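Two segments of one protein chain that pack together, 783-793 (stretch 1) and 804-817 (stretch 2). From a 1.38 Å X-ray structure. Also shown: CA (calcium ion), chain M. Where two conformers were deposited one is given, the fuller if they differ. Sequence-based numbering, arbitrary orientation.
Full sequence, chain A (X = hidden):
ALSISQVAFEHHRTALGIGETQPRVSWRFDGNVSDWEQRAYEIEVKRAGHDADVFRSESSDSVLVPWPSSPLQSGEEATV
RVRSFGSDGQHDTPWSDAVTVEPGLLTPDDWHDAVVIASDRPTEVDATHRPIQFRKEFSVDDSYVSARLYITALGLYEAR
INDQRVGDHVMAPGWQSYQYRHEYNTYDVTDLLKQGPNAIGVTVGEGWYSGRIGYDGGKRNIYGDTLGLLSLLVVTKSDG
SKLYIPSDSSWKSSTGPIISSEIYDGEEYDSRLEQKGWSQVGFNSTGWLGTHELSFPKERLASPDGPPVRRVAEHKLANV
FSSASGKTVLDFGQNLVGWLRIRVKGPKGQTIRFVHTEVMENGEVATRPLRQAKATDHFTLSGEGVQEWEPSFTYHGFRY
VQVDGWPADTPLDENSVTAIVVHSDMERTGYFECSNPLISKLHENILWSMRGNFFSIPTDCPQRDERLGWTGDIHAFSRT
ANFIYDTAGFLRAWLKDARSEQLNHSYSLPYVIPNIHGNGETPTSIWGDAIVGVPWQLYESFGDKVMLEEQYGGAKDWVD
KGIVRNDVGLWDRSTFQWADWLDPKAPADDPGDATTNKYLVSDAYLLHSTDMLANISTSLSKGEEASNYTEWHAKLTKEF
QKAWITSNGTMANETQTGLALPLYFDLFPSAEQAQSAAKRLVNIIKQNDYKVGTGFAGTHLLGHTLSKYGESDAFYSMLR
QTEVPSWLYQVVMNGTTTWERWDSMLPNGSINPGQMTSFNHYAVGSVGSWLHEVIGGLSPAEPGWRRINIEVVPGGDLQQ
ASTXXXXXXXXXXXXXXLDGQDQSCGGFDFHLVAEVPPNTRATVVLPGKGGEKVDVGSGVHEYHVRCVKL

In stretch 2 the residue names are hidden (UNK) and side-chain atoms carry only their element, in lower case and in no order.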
ATOM      1  N   PRO A 783       1.034  17.033 -12.863  1.00 13.27           N
ATOM      2  CA  PRO A 783       1.234  16.233 -11.650  1.00 12.22           C
ATOM      3  C   PRO A 783       0.316  16.710 -10.524  1.00 13.12           C
ATOM      4  O   PRO A 783       0.320  17.871 -10.208  1.00 16.48           O
ATOM      5  CB  PRO A 783       2.725  16.461 -11.313  1.00 14.29           C
ATOM      6  CG  PRO A 783       3.351  16.744 -12.637  1.00 17.39           C
ATOM      7  CD  PRO A 783       2.306  17.491 -13.437  1.00 14.66           C
ATOM      8  N   GLY A 784      -0.437  15.771  -9.916  1.00 12.21           N
ATOM      9  CA  GLY A 784      -1.340  16.126  -8.860  1.00 12.35           C
ATOM     10  C   GLY A 784      -2.787  16.394  -9.255  1.00 11.27           C
ATOM     11  O   GLY A 784      -3.584  16.766  -8.385  1.00 11.53           O
ATOM     12  N   TRP A 785      -3.113  16.302 -10.558  1.00 11.92           N
ATOM     13  CA  TRP A 785      -4.490  16.319 -11.065  1.00 12.69           C
ATOM     14  C   TRP A 785      -5.159  17.703 -11.035  1.00 11.84           C
ATOM     15  O   TRP A 785      -6.372  17.750 -11.218  1.00 13.29           O
ATOM     16  CB  TRP A 785      -5.366  15.293 -10.356  1.00 12.61           C
ATOM     17  CG  TRP A 785      -5.021  13.853 -10.604  1.00 12.60           C
ATOM     18  CD1 TRP A 785      -4.111  13.079  -9.936  1.00 13.30           C
ATOM     19  CD2 TRP A 785      -5.695  12.958 -11.493  1.00 12.88           C
ATOM     20  NE1 TRP A 785      -4.129  11.806 -10.412  1.00 14.68           N
ATOM     21  CE2 TRP A 785      -5.111  11.683 -11.350  1.00 13.02           C
ATOM     22  CE3 TRP A 785      -6.773  13.097 -12.372  1.00 12.80           C
ATOM     23  CZ2 TRP A 785      -5.535  10.576 -12.062  1.00 14.49           C
ATOM     24  CZ3 TRP A 785      -7.195  12.009 -13.086  1.00 13.53           C
ATOM     25  CH2 TRP A 785      -6.603  10.758 -12.912  1.00 15.08           C
ATOM     26  N   ARG A 786      -4.403  18.799 -10.941  1.00 11.85           N
ATOM     27  CA  ARG A 786      -5.057  20.105 -11.051  1.00 12.79           C
ATOM     28  C   ARG A 786      -5.482  20.375 -12.500  1.00 12.70           C
ATOM     29  O   ARG A 786      -6.375  21.225 -12.756  1.00 14.26           O
ATOM     30  CB  ARG A 786      -4.091  21.202 -10.603  1.00 13.61           C
ATOM     31  CG  ARG A 786      -4.717  22.570 -10.367  1.00 14.64           C
ATOM     32  CD  ARG A 786      -3.619  23.613 -10.128  1.00 17.58           C
ATOM     33  NE  ARG A 786      -2.808  23.819 -11.342  1.00 17.18           N
ATOM     34  CZ  ARG A 786      -2.981  24.770 -12.258  1.00 17.03           C
ATOM     35  NH1 ARG A 786      -3.898  25.713 -12.060  1.00 18.75           N
ATOM     36  NH2 ARG A 786      -2.258  24.696 -13.366  1.00 18.10           N
ATOM     37  N   ARG A 787      -4.851  19.655 -13.439  1.00 12.47           N
ATOM     38  CA  ARG A 787      -5.303  19.624 -14.817  1.00 12.64           C
ATOM     39  C   ARG A 787      -5.507  18.153 -15.169  1.00 11.85           C
ATOM     40  O   ARG A 787      -4.712  17.297 -14.703  1.00 12.69           O
ATOM     41  CB  ARG A 787      -4.257  20.215 -15.779  1.00 14.70           C
ATOM     42  CG  ARG A 787      -3.965  21.682 -15.554  1.00 16.73           C
ATOM     43  CD  ARG A 787      -5.192  22.422 -16.065  1.00 19.47           C
ATOM     44  NE  ARG A 787      -5.117  23.882 -15.965  1.00 19.51           N
ATOM     45  CZ  ARG A 787      -5.594  24.580 -14.947  1.00 20.67           C
ATOM     46  NH1 ARG A 787      -6.094  23.933 -13.903  1.00 19.80           N
ATOM     47  NH2 ARG A 787      -5.534  25.907 -14.975  1.00 23.33           N
ATOM     48  N   ILE A 788      -6.640  17.835 -15.771  1.00 13.15           N
ATOM     49  CA  ILE A 788      -7.106  16.496 -15.990  1.00 13.81           C
ATOM     50  C   ILE A 788      -7.284  16.246 -17.487  1.00 13.99           C
ATOM     51  O   ILE A 788      -7.849  17.104 -18.188  1.00 16.21           O
ATOM     52  CB  ILE A 788      -8.424  16.260 -15.230  1.00 13.85           C
ATOM     53  CG1 ILE A 788      -8.253  16.682 -13.770  1.00 15.29           C
ATOM     54  CG2 ILE A 788      -8.899  14.823 -15.380  1.00 15.78           C
ATOM     55  CD1 ILE A 788      -9.501  16.573 -12.932  1.00 17.58           C
ATOM     56  N   ASN A 789      -6.861  15.086 -17.989  1.00 13.71           N
ATOM     57  CA  ASN A 789      -7.208  14.670 -19.379  0.60 14.48           C
ATOM     58  C   ASN A 789      -8.381  13.692 -19.255  1.00 14.51           C
ATOM     59  O   ASN A 789      -8.362  12.808 -18.375  1.00 15.48           O
ATOM     60  CB  ASN A 789      -5.957  14.158 -20.122  0.60 17.02           C
ATOM     61  CG  ASN A 789      -6.094  14.037 -21.632  0.60 18.49           C
ATOM     62  OD1 ASN A 789      -6.171  15.052 -22.354  0.60 23.16           O
ATOM     63  ND2 ASN A 789      -6.056  12.804 -22.148  0.60 20.58           N
ATOM     64  N   ILE A 790      -9.393  13.897 -20.095  1.00 13.63           N
ATOM     65  CA  ILE A 790     -10.572  13.070 -20.136  1.00 14.34           C
ATOM     66  C   ILE A 790     -10.723  12.551 -21.559  1.00 14.42           C
ATOM     67  O   ILE A 790     -11.243  13.289 -22.440  1.00 14.83           O
ATOM     68  CB  ILE A 790     -11.833  13.790 -19.635  1.00 14.75           C
ATOM     69  CG1 ILE A 790     -11.574  14.363 -18.243  1.00 15.57           C
ATOM     70  CG2 ILE A 790     -12.995  12.815 -19.655  1.00 16.63           C
ATOM     71  CD1 ILE A 790     -12.754  15.016 -17.587  1.00 17.57           C
ATOM     72  N   GLU A 791     -10.196  11.359 -21.810  1.00 14.38           N
ATOM     73  CA  GLU A 791     -10.018  10.824 -23.167  1.00 14.25           C
ATOM     74  C   GLU A 791     -10.481   9.360 -23.141  1.00 15.16           C
ATOM     75  O   GLU A 791      -9.671   8.446 -23.140  1.00 15.32           O
ATOM     76  CB  GLU A 791      -8.557  11.031 -23.628  1.00 16.43           C
ATOM     77  CG  GLU A 791      -8.232  10.598 -25.060  1.00 18.65           C
ATOM     78  CD  GLU A 791      -6.817  10.938 -25.540  1.00 25.23           C
ATOM     79  OE1 GLU A 791      -6.063  11.593 -24.816  1.00 32.90           O
ATOM     80  OE2 GLU A 791      -6.409  10.524 -26.625  1.00 33.16           O
ATOM     81  N   VAL A 792     -11.810   9.178 -23.112  1.00 13.42           N
ATOM     82  CA  VAL A 792     -12.418   7.891 -23.174  1.00 14.85           C
ATOM     83  C   VAL A 792     -12.232   7.281 -24.564  1.00 15.11           C
ATOM     84  O   VAL A 792     -12.549   7.933 -25.563  1.00 16.50           O
ATOM     85  CB  VAL A 792     -13.916   7.942 -22.837  1.00 16.48           C
ATOM     86  CG1 VAL A 792     -14.585   6.606 -23.167  1.00 17.79           C
ATOM     87  CG2 VAL A 792     -14.146   8.391 -21.407  1.00 17.46           C
ATOM     88  N   VAL A 793     -11.766   6.040 -24.638  1.00 15.20           N
ATOM     89  CA  VAL A 793     -11.656   5.297 -25.889  1.00 15.22           C
ATOM     90  C   VAL A 793     -12.561   4.077 -25.809  1.00 17.05           C
ATOM     91  O   VAL A 793     -12.165   3.051 -25.258  1.00 17.66           O
ATOM     92  CB  VAL A 793     -10.202   4.921 -26.227  1.00 17.65           C
ATOM     93  CG1 VAL A 793     -10.110   4.267 -27.603  1.00 21.62           C
ATOM     94  CG2 VAL A 793      -9.274   6.126 -26.165  1.00 19.97           C
ATOM     95  N   UNK A 804     -14.650   6.836 -11.292  1.00 13.75           N
ATOM     96  CA  UNK A 804     -14.616   7.936 -10.374  1.00 14.85           C
ATOM     97  C   UNK A 804     -13.223   8.002  -9.743  1.00 12.75           C
ATOM     98  O   UNK A 804     -12.661   6.951  -9.390  1.00 13.02           O
ATOM     99  c   UNK A 804     -18.086   7.554  -8.558  1.00 27.75           C
ATOM    100  c   UNK A 804     -19.484   7.237  -9.040  1.00 35.76           C
ATOM    101  c   UNK A 804     -17.097   7.584  -9.704  1.00 22.28           C
ATOM    102  n   UNK A 804     -20.444   7.048  -7.924  1.00 40.79           N
ATOM    103  c   UNK A 804     -15.660   7.757  -9.252  1.00 17.81           C
ATOM    104  N   UNK A 805     -12.726   9.213  -9.519  1.00 12.77           N
ATOM    105  CA  UNK A 805     -11.450   9.423  -8.873  1.00 12.30           C
ATOM    106  C   UNK A 805     -11.509  10.656  -7.990  1.00 12.22           C
ATOM    107  O   UNK A 805     -11.738  11.774  -8.484  1.00 12.84           O
ATOM    108  c   UNK A 805      -6.609  10.244  -7.846  1.00 12.18           C
ATOM    109  c   UNK A 805      -8.250  10.913  -9.455  1.00 13.28           C
ATOM    110  c   UNK A 805      -7.301   9.087  -7.641  1.00 12.93           C
ATOM    111  c   UNK A 805      -8.487   8.850  -8.302  1.00 11.71           C
ATOM    112  c   UNK A 805     -10.297   9.530  -9.875  1.00 13.18           C
ATOM    113  c   UNK A 805      -7.065  11.153  -8.794  1.00 13.22           C
ATOM    114  c   UNK A 805      -8.974   9.772  -9.219  1.00 12.48           C
ATOM    115  N   UNK A 806     -11.247  10.440  -6.687  1.00 12.13           N
ATOM    116  CA  UNK A 806     -11.193  11.529  -5.726  1.00 11.08           C
ATOM    117  C   UNK A 806      -9.811  12.166  -5.748  1.00 10.67           C
ATOM    118  O   UNK A 806      -8.876  11.733  -5.106  1.00 13.66           O
ATOM    119  c   UNK A 806     -12.041  11.314  -1.945  1.00 17.68           C
ATOM    120  c   UNK A 806     -11.776  12.038  -3.255  1.00 16.45           C
ATOM    121  c   UNK A 806     -12.937  12.962  -3.602  1.00 18.75           C
ATOM    122  c   UNK A 806     -11.556  10.999  -4.346  1.00 13.39           C
ATOM    123  N   UNK A 807      -9.689  13.179  -6.590  1.00 11.49           N
ATOM    124  CA  UNK A 807      -8.492  13.957  -6.739  1.00 11.89           C
ATOM    125  C   UNK A 807      -8.223  14.737  -5.458  1.00 12.08           C
ATOM    126  O   UNK A 807      -9.135  14.889  -4.622  1.00 12.62           O
ATOM    127  c   UNK A 807      -8.585  14.978  -7.895  1.00 12.47           C
ATOM    128  o   UNK A 807      -9.331  16.121  -7.477  1.00 12.59           O
ATOM    129  c   UNK A 807      -9.131  14.426  -9.190  1.00 12.73           C
ATOM    130  N   UNK A 808      -7.005  15.309  -5.309  1.00 13.94           N
ATOM    131  CA  UNK A 808      -6.753  16.253  -4.230  1.00 15.47           C
ATOM    132  C   UNK A 808      -7.669  17.490  -4.153  1.00 15.55           C
ATOM    133  O   UNK A 808      -7.647  18.210  -3.156  1.00 17.13           O
ATOM    134  c   UNK A 808      -5.805  15.058  -6.129  1.00 16.64           C
ATOM    135  c   UNK A 808      -5.283  16.636  -4.488  1.00 16.66           C
ATOM    136  c   UNK A 808      -4.662  15.471  -5.230  1.00 17.33           C
ATOM    137  N   UNK A 809      -8.469  17.718  -5.204  1.00 13.20           N
ATOM    138  CA  UNK A 809      -9.397  18.850  -5.320  1.00 12.79           C
ATOM    139  C   UNK A 809     -10.861  18.462  -5.078  1.00 13.09           C
ATOM    140  O   UNK A 809     -11.715  19.367  -4.901  1.00 16.35           O
ATOM    141  c   UNK A 809      -7.872  20.015  -6.907  1.00 11.48           C
ATOM    142  c   UNK A 809      -6.238  21.774  -6.615  1.00 11.33           C
ATOM    143  c   UNK A 809      -9.266  19.501  -6.695  1.00 12.15           C
ATOM    144  c   UNK A 809      -5.577  19.659  -7.566  1.00 13.30           C
ATOM    145  o   UNK A 809      -3.962  21.409  -7.196  1.00 13.77           O
ATOM    146  c   UNK A 809      -6.877  19.217  -7.457  1.00 11.71           C
ATOM    147  c   UNK A 809      -7.538  21.307  -6.524  1.00 12.16           C
ATOM    148  c   UNK A 809      -5.245  20.945  -7.141  1.00 12.07           C
ATOM    149  N   UNK A 810     -11.179  17.168  -5.152  1.00 13.14           N
ATOM    150  CA  UNK A 810     -12.540  16.706  -5.173  1.00 13.09           C
ATOM    151  C   UNK A 810     -12.772  15.699  -6.291  1.00 12.26           C
ATOM    152  O   UNK A 810     -11.831  15.266  -7.000  1.00 13.14           O
ATOM    153  N   UNK A 811     -14.024  15.258  -6.412  1.00 13.79           N
ATOM    154  CA  UNK A 811     -14.332  14.142  -7.287  1.00 14.55           C
ATOM    155  C   UNK A 811     -14.249  14.524  -8.767  1.00 14.02           C
ATOM    156  O   UNK A 811     -14.820  15.545  -9.206  1.00 15.37           O
ATOM    157  c   UNK A 811     -15.559  10.838  -5.369  1.00 32.84           C
ATOM    158  c   UNK A 811     -16.008  12.270  -7.655  1.00 22.59           C
ATOM    159  s   UNK A 811     -14.961  10.924  -7.047  1.00 27.52           S
ATOM    160  c   UNK A 811     -15.728  13.601  -6.990  1.00 17.24           C
ATOM    161  N   UNK A 812     -13.509  13.705  -9.527  1.00 13.44           N
ATOM    162  CA  UNK A 812     -13.569  13.673 -10.978  1.00 13.65           C
ATOM    163  C   UNK A 812     -14.270  12.386 -11.398  1.00 14.18           C
ATOM    164  O   UNK A 812     -14.118  11.359 -10.735  1.00 14.58           O
ATOM    165  c   UNK A 812     -12.195  13.725 -11.596  1.00 13.28           C
ATOM    166  N   UNK A 813     -15.032  12.398 -12.483  1.00 13.53           N
ATOM    167  CA  UNK A 813     -15.669  11.148 -12.895  1.00 13.86           C
ATOM    168  C   UNK A 813     -16.011  11.195 -14.365  1.00 12.78           C
ATOM    169  O   UNK A 813     -16.227  12.287 -14.935  1.00 14.47           O
ATOM    170  c   UNK A 813     -16.913  10.833 -12.092  1.00 15.06           C
ATOM    171  o   UNK A 813     -17.964  11.747 -12.334  1.00 17.21           O
ATOM    172  N   UNK A 814     -16.159  10.000 -14.940  1.00 12.74           N
ATOM    173  CA  UNK A 814     -16.752   9.831 -16.257  1.00 13.94           C
ATOM    174  C   UNK A 814     -17.843   8.764 -16.160  1.00 14.45           C
ATOM    175  O   UNK A 814     -17.717   7.751 -15.483  1.00 14.69           O
ATOM    176  c   UNK A 814     -14.671  10.512 -17.481  1.00 15.69           C
ATOM    177  c   UNK A 814     -15.711   9.433 -17.309  1.00 15.40           C
ATOM    178  o   UNK A 814     -15.092   8.206 -16.899  1.00 15.11           O
ATOM    179  N   UNK A 815     -18.935   9.004 -16.865  1.00 15.69           N
ATOM    180  CA  UNK A 815     -19.960   8.014 -17.116  0.50 15.75           C
ATOM    181  C   UNK A 815     -20.294   8.138 -18.601  1.00 15.97           C
ATOM    182  O   UNK A 815     -20.711   9.200 -19.042  1.00 17.39           O
ATOM    183  n   UNK A 815     -25.450   9.285 -15.384  0.50 40.66           N
ATOM    184  c   UNK A 815     -23.645   7.587 -15.737  0.50 29.32           C
ATOM    185  c   UNK A 815     -21.217   8.243 -16.270  0.50 18.47           C
ATOM    186  c   UNK A 815     -24.187   8.957 -16.093  0.50 35.09           C
ATOM    187  c   UNK A 815     -22.348   7.237 -16.479  0.50 24.36           C
ATOM    188  N   UNK A 816     -20.049   7.080 -19.357  1.00 15.04           N
ATOM    189  CA  UNK A 816     -20.352   7.112 -20.785  1.00 15.31           C
ATOM    190  C   UNK A 816     -21.161   5.891 -21.186  1.00 16.02           C
ATOM    191  O   UNK A 816     -21.148   4.861 -20.519  1.00 16.43           O
ATOM    192  c   UNK A 816     -18.058   4.937 -22.280  1.00 15.83           C
ATOM    193  c   UNK A 816     -16.920   4.215 -21.853  1.00 16.37           C
ATOM    194  c   UNK A 816     -18.498   3.177 -23.851  1.00 17.48           C
ATOM    195  c   UNK A 816     -17.004   6.126 -20.688  1.00 15.78           C
ATOM    196  n   UNK A 816     -16.307   4.967 -20.886  1.00 16.60           N
ATOM    197  c   UNK A 816     -18.088   6.162 -21.526  1.00 14.67           C
ATOM    198  c   UNK A 816     -19.095   7.257 -21.648  1.00 15.98           C
ATOM    199  c   UNK A 816     -16.555   3.001 -22.423  1.00 17.23           C
ATOM    200  c   UNK A 816     -17.369   2.483 -23.401  1.00 18.88           C
ATOM    201  c   UNK A 816     -18.853   4.391 -23.296  1.00 18.37           C
ATOM    202  N   UNK A 817     -21.891   6.032 -22.288  1.00 16.69           N
ATOM    203  CA  UNK A 817     -22.653   4.936 -22.803  1.00 17.87           C
ATOM    204  C   UNK A 817     -22.836   5.128 -24.302  1.00 17.48           C
ATOM    205  O   UNK A 817     -22.678   6.256 -24.829  1.00 19.63           O
ATOM    206  c   UNK A 817     -24.448   8.967 -20.020  1.00 25.33           C
ATOM    207  c   UNK A 817     -24.978   5.903 -22.198  1.00 20.27           C
ATOM    208  c   UNK A 817     -26.108   7.886 -21.924  1.00 21.84           C
ATOM    209  n   UNK A 817     -26.739   7.140 -22.884  1.00 24.61           N
ATOM    210  c   UNK A 817     -26.406   9.153 -21.428  1.00 25.25           C
ATOM    211  c   UNK A 817     -24.985   7.144 -21.477  1.00 21.33           C
ATOM    212  c   UNK A 817     -24.161   7.710 -20.500  1.00 22.00           C
ATOM    213  c   UNK A 817     -25.554   9.683 -20.484  1.00 26.97           C
ATOM    214  c   UNK A 817     -26.074   5.948 -23.022  1.00 23.31           C
ATOM    215  c   UNK A 817     -23.993   4.776 -22.055  1.00 18.88           C
TER
HETATM  216 CA    CA M 931      -4.114  11.108 -26.090  1.00 40.81          CA
HETATM  217  O   HOH W   1      -3.278  10.849 -23.545  1.00 58.06           O
HETATM  218  O   HOH W   2      -3.834  13.102 -24.399  1.00 72.26           O
HETATM  219  O   HOH W   3      -4.802  13.569 -26.807  1.00 50.27           O
HETATM  220  O   HOH W   4      -4.601  11.283 -28.369  0.50 36.49           O
HETATM  221  O   HOH W   5      -3.096   9.677 -27.659  1.00 60.06           O

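Position 804 carries four carbons in a row ending in nitrogen, reaching nothing on stretch 1: Lys804. At 805 one carbon leads to a ring of six carbons, directed toward stretch 1 and lying over one face of the Trp785 ring. This is Phe805; its CE2 comes 3.3 Å from Trp785 CE2, and the planes meet obliquely at 41°. Position 806 has four carbons forked at the second and no partner across the contact, hence Leu806.

At 807 one carbon bears an oxygen and a carbon, the carbon 4.0 Å from Trp785 CB. Carbon and oxygen on one branch point make Thr807. Its OG1 accepts from the backbone N of position 809 (2.9 Å) and donates to the backbone O of position 810 (2.7 Å), tying down a type I turn, while CG2 is left for packing. At 808 three carbons close onto the backbone N, one of them 3.6 Å from Gly784 O: Pro808. Position 809 shows one carbon, a six-carbon ring and a terminal oxygen, which lies 3.4 Å from Arg786 CB. It is Tyr809, with Gly784 O near the ring plane, 3.6 Å from CE2.

Position 810 has no side chain; at its backbone angles a CB would jam against the preceding carbonyl, so it is Gly810. At 811 two carbons, a sulfur and a carbon run unbranched, out of reach of stretch 1: Met811. The single carbon at 812, its CB, sits 4.1 Å from Ile788 CD1, identifying Ala812. Position 813 holds one carbon and one oxygen, pointing away: Ser813.

At 814 a carbon again carries one oxygen and one carbon, the latter 3.6 Å from Ile790 CG2. This is Thr814, its hydroxyl bonded elsewhere in the structure. Position 815, four carbons ending in nitrogen, points away and is Lys815. At 816 fused five- and six-membered rings hold eight carbons and one nitrogen, with Val792 CG1 over one face, 3.5 Å from the five-membered ring centroid: Trp816. Position 817 has the same fused system but is out of reach, Trp817.

No hydrogen bond crosses the contact, so side-chain packing carries it. Alternation sets the rule: Ile788, Ile790 and Val792 point toward Ala812, Thr814 and Trp816, whereas Ser813 and Lys815 turn away. CA separations of 8.0 Å between Ile790 and Thr814 and 8.7 Å between Ile788 and Ala812 leave room for side chains between the backbones. At the other end, Trp785 fills the space beside Phe805, Thr807 and Pro808. Away from this packing, both carboxylate oxygens of Glu791 bind calcium.

Stretch 2 804-817: KFLTPYGMASTKWW
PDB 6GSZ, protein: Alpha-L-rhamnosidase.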